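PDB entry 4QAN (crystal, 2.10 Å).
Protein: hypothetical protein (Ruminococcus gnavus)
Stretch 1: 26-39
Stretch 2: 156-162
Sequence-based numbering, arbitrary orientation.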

# COMPACT_ATOMS: atom_id res chain seq x y z
N GLU A 26 -2.26 6.99 -25.43
CA GLU A 26 -1.89 5.73 -26.07
C GLU A 26 -1.08 4.94 -25.07
O GLU A 26 -0.28 5.51 -24.33
N GLU A 27 -1.29 3.62 -25.04
CA GLU A 27 -0.56 2.77 -24.09
C GLU A 27 0.96 2.80 -24.33
O GLU A 27 1.74 2.63 -23.39
N GLU A 28 1.39 3.04 -25.57
CA GLU A 28 2.83 3.07 -25.87
C GLU A 28 3.53 4.19 -25.09
O GLU A 28 4.60 3.98 -24.52
N GLU A 29 2.90 5.37 -25.04
CA GLU A 29 3.45 6.53 -24.34
C GLU A 29 3.66 6.20 -22.88
O GLU A 29 4.73 6.45 -22.34
N ALA A 30 2.63 5.64 -22.26
CA ALA A 30 2.68 5.21 -20.86
C ALA A 30 3.83 4.23 -20.60
O ALA A 30 4.50 4.31 -19.57
N VAL A 31 4.05 3.31 -21.54
CA VAL A 31 5.13 2.33 -21.42
C VAL A 31 6.49 3.02 -21.47
O VAL A 31 7.37 2.73 -20.65
N LEU A 32 6.66 3.93 -22.43
CA LEU A 32 7.91 4.64 -22.62
C LEU A 32 8.20 5.54 -21.42
O LEU A 32 9.31 5.53 -20.89
N TYR A 33 7.19 6.31 -21.01
CA TYR A 33 7.29 7.14 -19.81
C TYR A 33 7.87 6.30 -18.69
O TYR A 33 8.80 6.72 -18.01
N MSE A 34 7.34 5.09 -18.51
CA MSE A 34 7.82 4.23 -17.43
C MSE A 34 9.22 3.78 -17.71
O MSE A 34 10.05 3.72 -16.80
N LEU A 35 9.52 3.47 -18.97
CA LEU A 35 10.87 3.07 -19.34
C LEU A 35 11.89 4.19 -19.10
O LEU A 35 12.99 3.94 -18.59
N SER A 36 11.54 5.42 -19.48
CA SER A 36 12.37 6.59 -19.17
C SER A 36 12.63 6.74 -17.67
O SER A 36 13.76 6.99 -17.25
N ALA A 37 11.57 6.63 -16.88
CA ALA A 37 11.70 6.73 -15.43
C ALA A 37 12.77 5.77 -14.95
O ALA A 37 13.66 6.17 -14.21
N LEU A 38 12.66 4.51 -15.38
CA LEU A 38 13.63 3.47 -15.01
C LEU A 38 15.02 3.82 -15.49
O LEU A 38 16.00 3.61 -14.79
N LYS A 39 15.11 4.35 -16.70
CA LYS A 39 16.40 4.76 -17.26
C LYS A 39 17.07 5.82 -16.39
O LYS A 39 18.28 5.76 -16.16
N ARG A 156 13.72 -8.93 -22.38
CA ARG A 156 12.30 -8.75 -22.62
C ARG A 156 11.63 -8.42 -21.29
O ARG A 156 11.94 -9.03 -20.27
N LEU A 157 10.73 -7.44 -21.30
CA LEU A 157 9.94 -7.12 -20.12
C LEU A 157 8.47 -7.28 -20.45
O LEU A 157 8.09 -7.22 -21.61
N GLY A 158 7.65 -7.51 -19.42
CA GLY A 158 6.21 -7.58 -19.60
C GLY A 158 5.51 -6.58 -18.71
O GLY A 158 5.55 -6.72 -17.50
N PHE A 159 4.90 -5.56 -19.30
CA PHE A 159 4.07 -4.62 -18.54
C PHE A 159 2.59 -4.86 -18.81
O PHE A 159 2.18 -5.14 -19.96
N THR A 160 1.78 -4.74 -17.76
CA THR A 160 0.33 -4.67 -17.88
C THR A 160 -0.11 -3.21 -17.81
O THR A 160 -0.04 -2.57 -16.76
N ALA A 161 -0.54 -2.68 -18.95
CA ALA A 161 -1.03 -1.31 -19.07
C ALA A 161 -2.54 -1.31 -18.99
O ALA A 161 -3.19 -2.22 -19.49
N VAL A 162 -3.09 -0.28 -18.36
CA VAL A 162 -4.53 -0.22 -18.13
C VAL A 162 -5.09 1.13 -18.57
O VAL A 162 -4.41 2.14 -18.47

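The contact is a small, wholly apolar packing of one helix, residues 27-39, against the strand 156-162, with the ring of Phe 159 at its heart and no hydrogen bond crossing between the two. The helix and strand axes run at 130° to each other and come within 9.0 Å, a spacing that side chains must fill; together they bury 265 Å².

Along the strand, side chains alternate, so Leu 157, Phe 159 and Ala 161 point their CA-to-CB bonds toward the helix, while Val 162 points away. Phe 159 has the largest share of covered surface. Its chi1 is m (-64°), and the ring lies back along the strand toward Leu 157, beneath the helix, where four side chains meet it obliquely. Val 31, in the t rotamer, brings CG1 to 4.1 Å from Phe 159 CD2. One turn on, the selenomethionine at Met 34 places CG 4.0 Å from Phe 159 CE2. Its chi1 is t, but with chi2 and chi3 both p the chain bends back, so its end, with SE, leads away from the strand and the closest approach is made by CG. Leu 35, chi1 m and chi2 t, starts sideways, yet its end comes nearer: CD2 lies 4.1 Å from Phe 159 CE2. Leu 38, also m and t, completes the set with CD1 4.2 Å from Phe 159 CZ. The spacing 31, 34, 35, 38 follows the helical repeat, which gathers these four residues on one side of the helix; an aromatic ring suits the site because it is large and apolar enough to meet several aliphatic groups at once.

Leu 35 also bridges to the next inward residue of the strand, its CD2 4.0 Å from CD1 of Leu 157, whose chi1 of -43° is still m and whose chi2 is t. Here the backbones stand well apart, with Leu 35 CA and Leu 157 CA 10.3 Å from each other, and two branched leucines span the gap. At the other end the chains draw close: Glu 27 CA and Ala 161 CA are 6.5 Å apart, and the single methyl of Ala 161 suits so narrow a space. Ala 161 CB meets Glu 27 CB at 4.2 Å, so the glutamate contributes aliphatic carbon to this contact. With chi1 p, Glu 27 carries its carboxylate beyond, and OE2 is hydrogen-bonded elsewhere in the structure.

Leu 32 points away from the strand, and Thr 160 lies out of reach of the helix, its OG1 satisfied elsewhere.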

# COMPACT_ATOMS: atom_id res chain seq x y z
CB GLU A 26 -1.04 5.99 -27.31
CG GLU A 26 -1.08 4.86 -28.33
CD GLU A 26 -2.38 4.83 -29.12
OE1 GLU A 26 -3.27 5.68 -28.86
OE2 GLU A 26 -2.52 3.97 -30.02
CB GLU A 27 -1.12 1.33 -24.06
CG GLU A 27 -0.85 0.46 -25.28
CD GLU A 27 -2.10 0.15 -26.09
OE1 GLU A 27 -2.76 1.10 -26.57
OE2 GLU A 27 -2.40 -1.05 -26.28
CB GLU A 28 3.09 3.21 -27.38
CG GLU A 28 4.51 2.82 -27.77
CD GLU A 28 4.74 2.81 -29.27
OE1 GLU A 28 4.68 3.90 -29.89
OE2 GLU A 28 4.99 1.73 -29.84
CB GLU A 29 2.50 7.72 -24.40
CG GLU A 29 2.18 8.23 -25.80
CD GLU A 29 1.01 9.21 -25.77
OE1 GLU A 29 0.56 9.56 -24.65
OE2 GLU A 29 0.56 9.64 -26.86
CB ALA A 30 1.35 4.59 -20.46
CB VAL A 31 5.07 1.28 -22.55
CG1 VAL A 31 6.32 0.41 -22.55
CG2 VAL A 31 3.81 0.43 -22.40
CB LEU A 32 7.89 5.48 -23.90
CG LEU A 32 7.90 4.71 -25.22
CD1 LEU A 32 7.75 5.66 -26.40
CD2 LEU A 32 9.18 3.89 -25.34
CB TYR A 33 5.90 7.68 -19.43
CG TYR A 33 5.86 8.46 -18.12
CD1 TYR A 33 5.51 7.84 -16.92
CD2 TYR A 33 6.17 9.82 -18.08
CE1 TYR A 33 5.47 8.56 -15.74
CE2 TYR A 33 6.13 10.55 -16.89
CZ TYR A 33 5.78 9.91 -15.72
OH TYR A 33 5.75 10.63 -14.53
CB MSE A 34 6.85 3.06 -17.23
CG MSE A 34 7.22 2.16 -16.07
SE MSE A 34 7.10 3.14 -14.38
CE MSE A 34 5.15 3.37 -14.28
CB LEU A 35 10.91 2.63 -20.80
CG LEU A 35 10.17 1.32 -21.09
CD1 LEU A 35 10.02 1.13 -22.59
CD2 LEU A 35 10.91 0.14 -20.49
CB SER A 36 11.71 7.86 -19.67
OG SER A 36 12.42 8.98 -19.17
CB ALA A 37 10.37 6.44 -14.76
CB LEU A 38 13.21 2.12 -15.58
CG LEU A 38 11.97 1.49 -14.93
CD1 LEU A 38 11.26 0.55 -15.88
CD2 LEU A 38 12.33 0.76 -13.64
CB LYS A 39 16.22 5.30 -18.68
CG LYS A 39 17.51 5.60 -19.42
CD LYS A 39 17.19 6.22 -20.78
CE LYS A 39 18.44 6.45 -21.60
NZ LYS A 39 19.15 5.16 -21.86
CB ARG A 156 11.65 -10.00 -23.25
CG ARG A 156 10.12 -9.91 -23.36
CD ARG A 156 9.49 -10.99 -24.22
NE ARG A 156 9.82 -12.35 -23.79
CZ ARG A 156 9.30 -12.95 -22.72
NH1 ARG A 156 8.42 -12.34 -21.93
NH2 ARG A 156 9.68 -14.19 -22.42
CB LEU A 157 10.21 -5.69 -19.65
CG LEU A 157 11.67 -5.21 -19.64
CD1 LEU A 157 11.73 -3.70 -19.60
CD2 LEU A 157 12.42 -5.81 -18.47
CB PHE A 159 4.40 -3.15 -18.88
CG PHE A 159 5.79 -2.69 -18.52
CD1 PHE A 159 6.68 -3.49 -17.80
CD2 PHE A 159 6.20 -1.41 -18.87
CE1 PHE A 159 7.95 -3.05 -17.48
CE2 PHE A 159 7.48 -0.96 -18.55
CZ PHE A 159 8.35 -1.77 -17.85
CB THR A 160 -0.37 -5.48 -16.79
OG1 THR A 160 0.12 -6.83 -16.78
CG2 THR A 160 -1.88 -5.49 -17.00
CB ALA A 161 -0.59 -0.72 -20.40
CB VAL A 162 -4.88 -0.57 -16.66
CG1 VAL A 162 -4.38 0.48 -15.69
CG2 VAL A 162 -6.38 -0.79 -16.51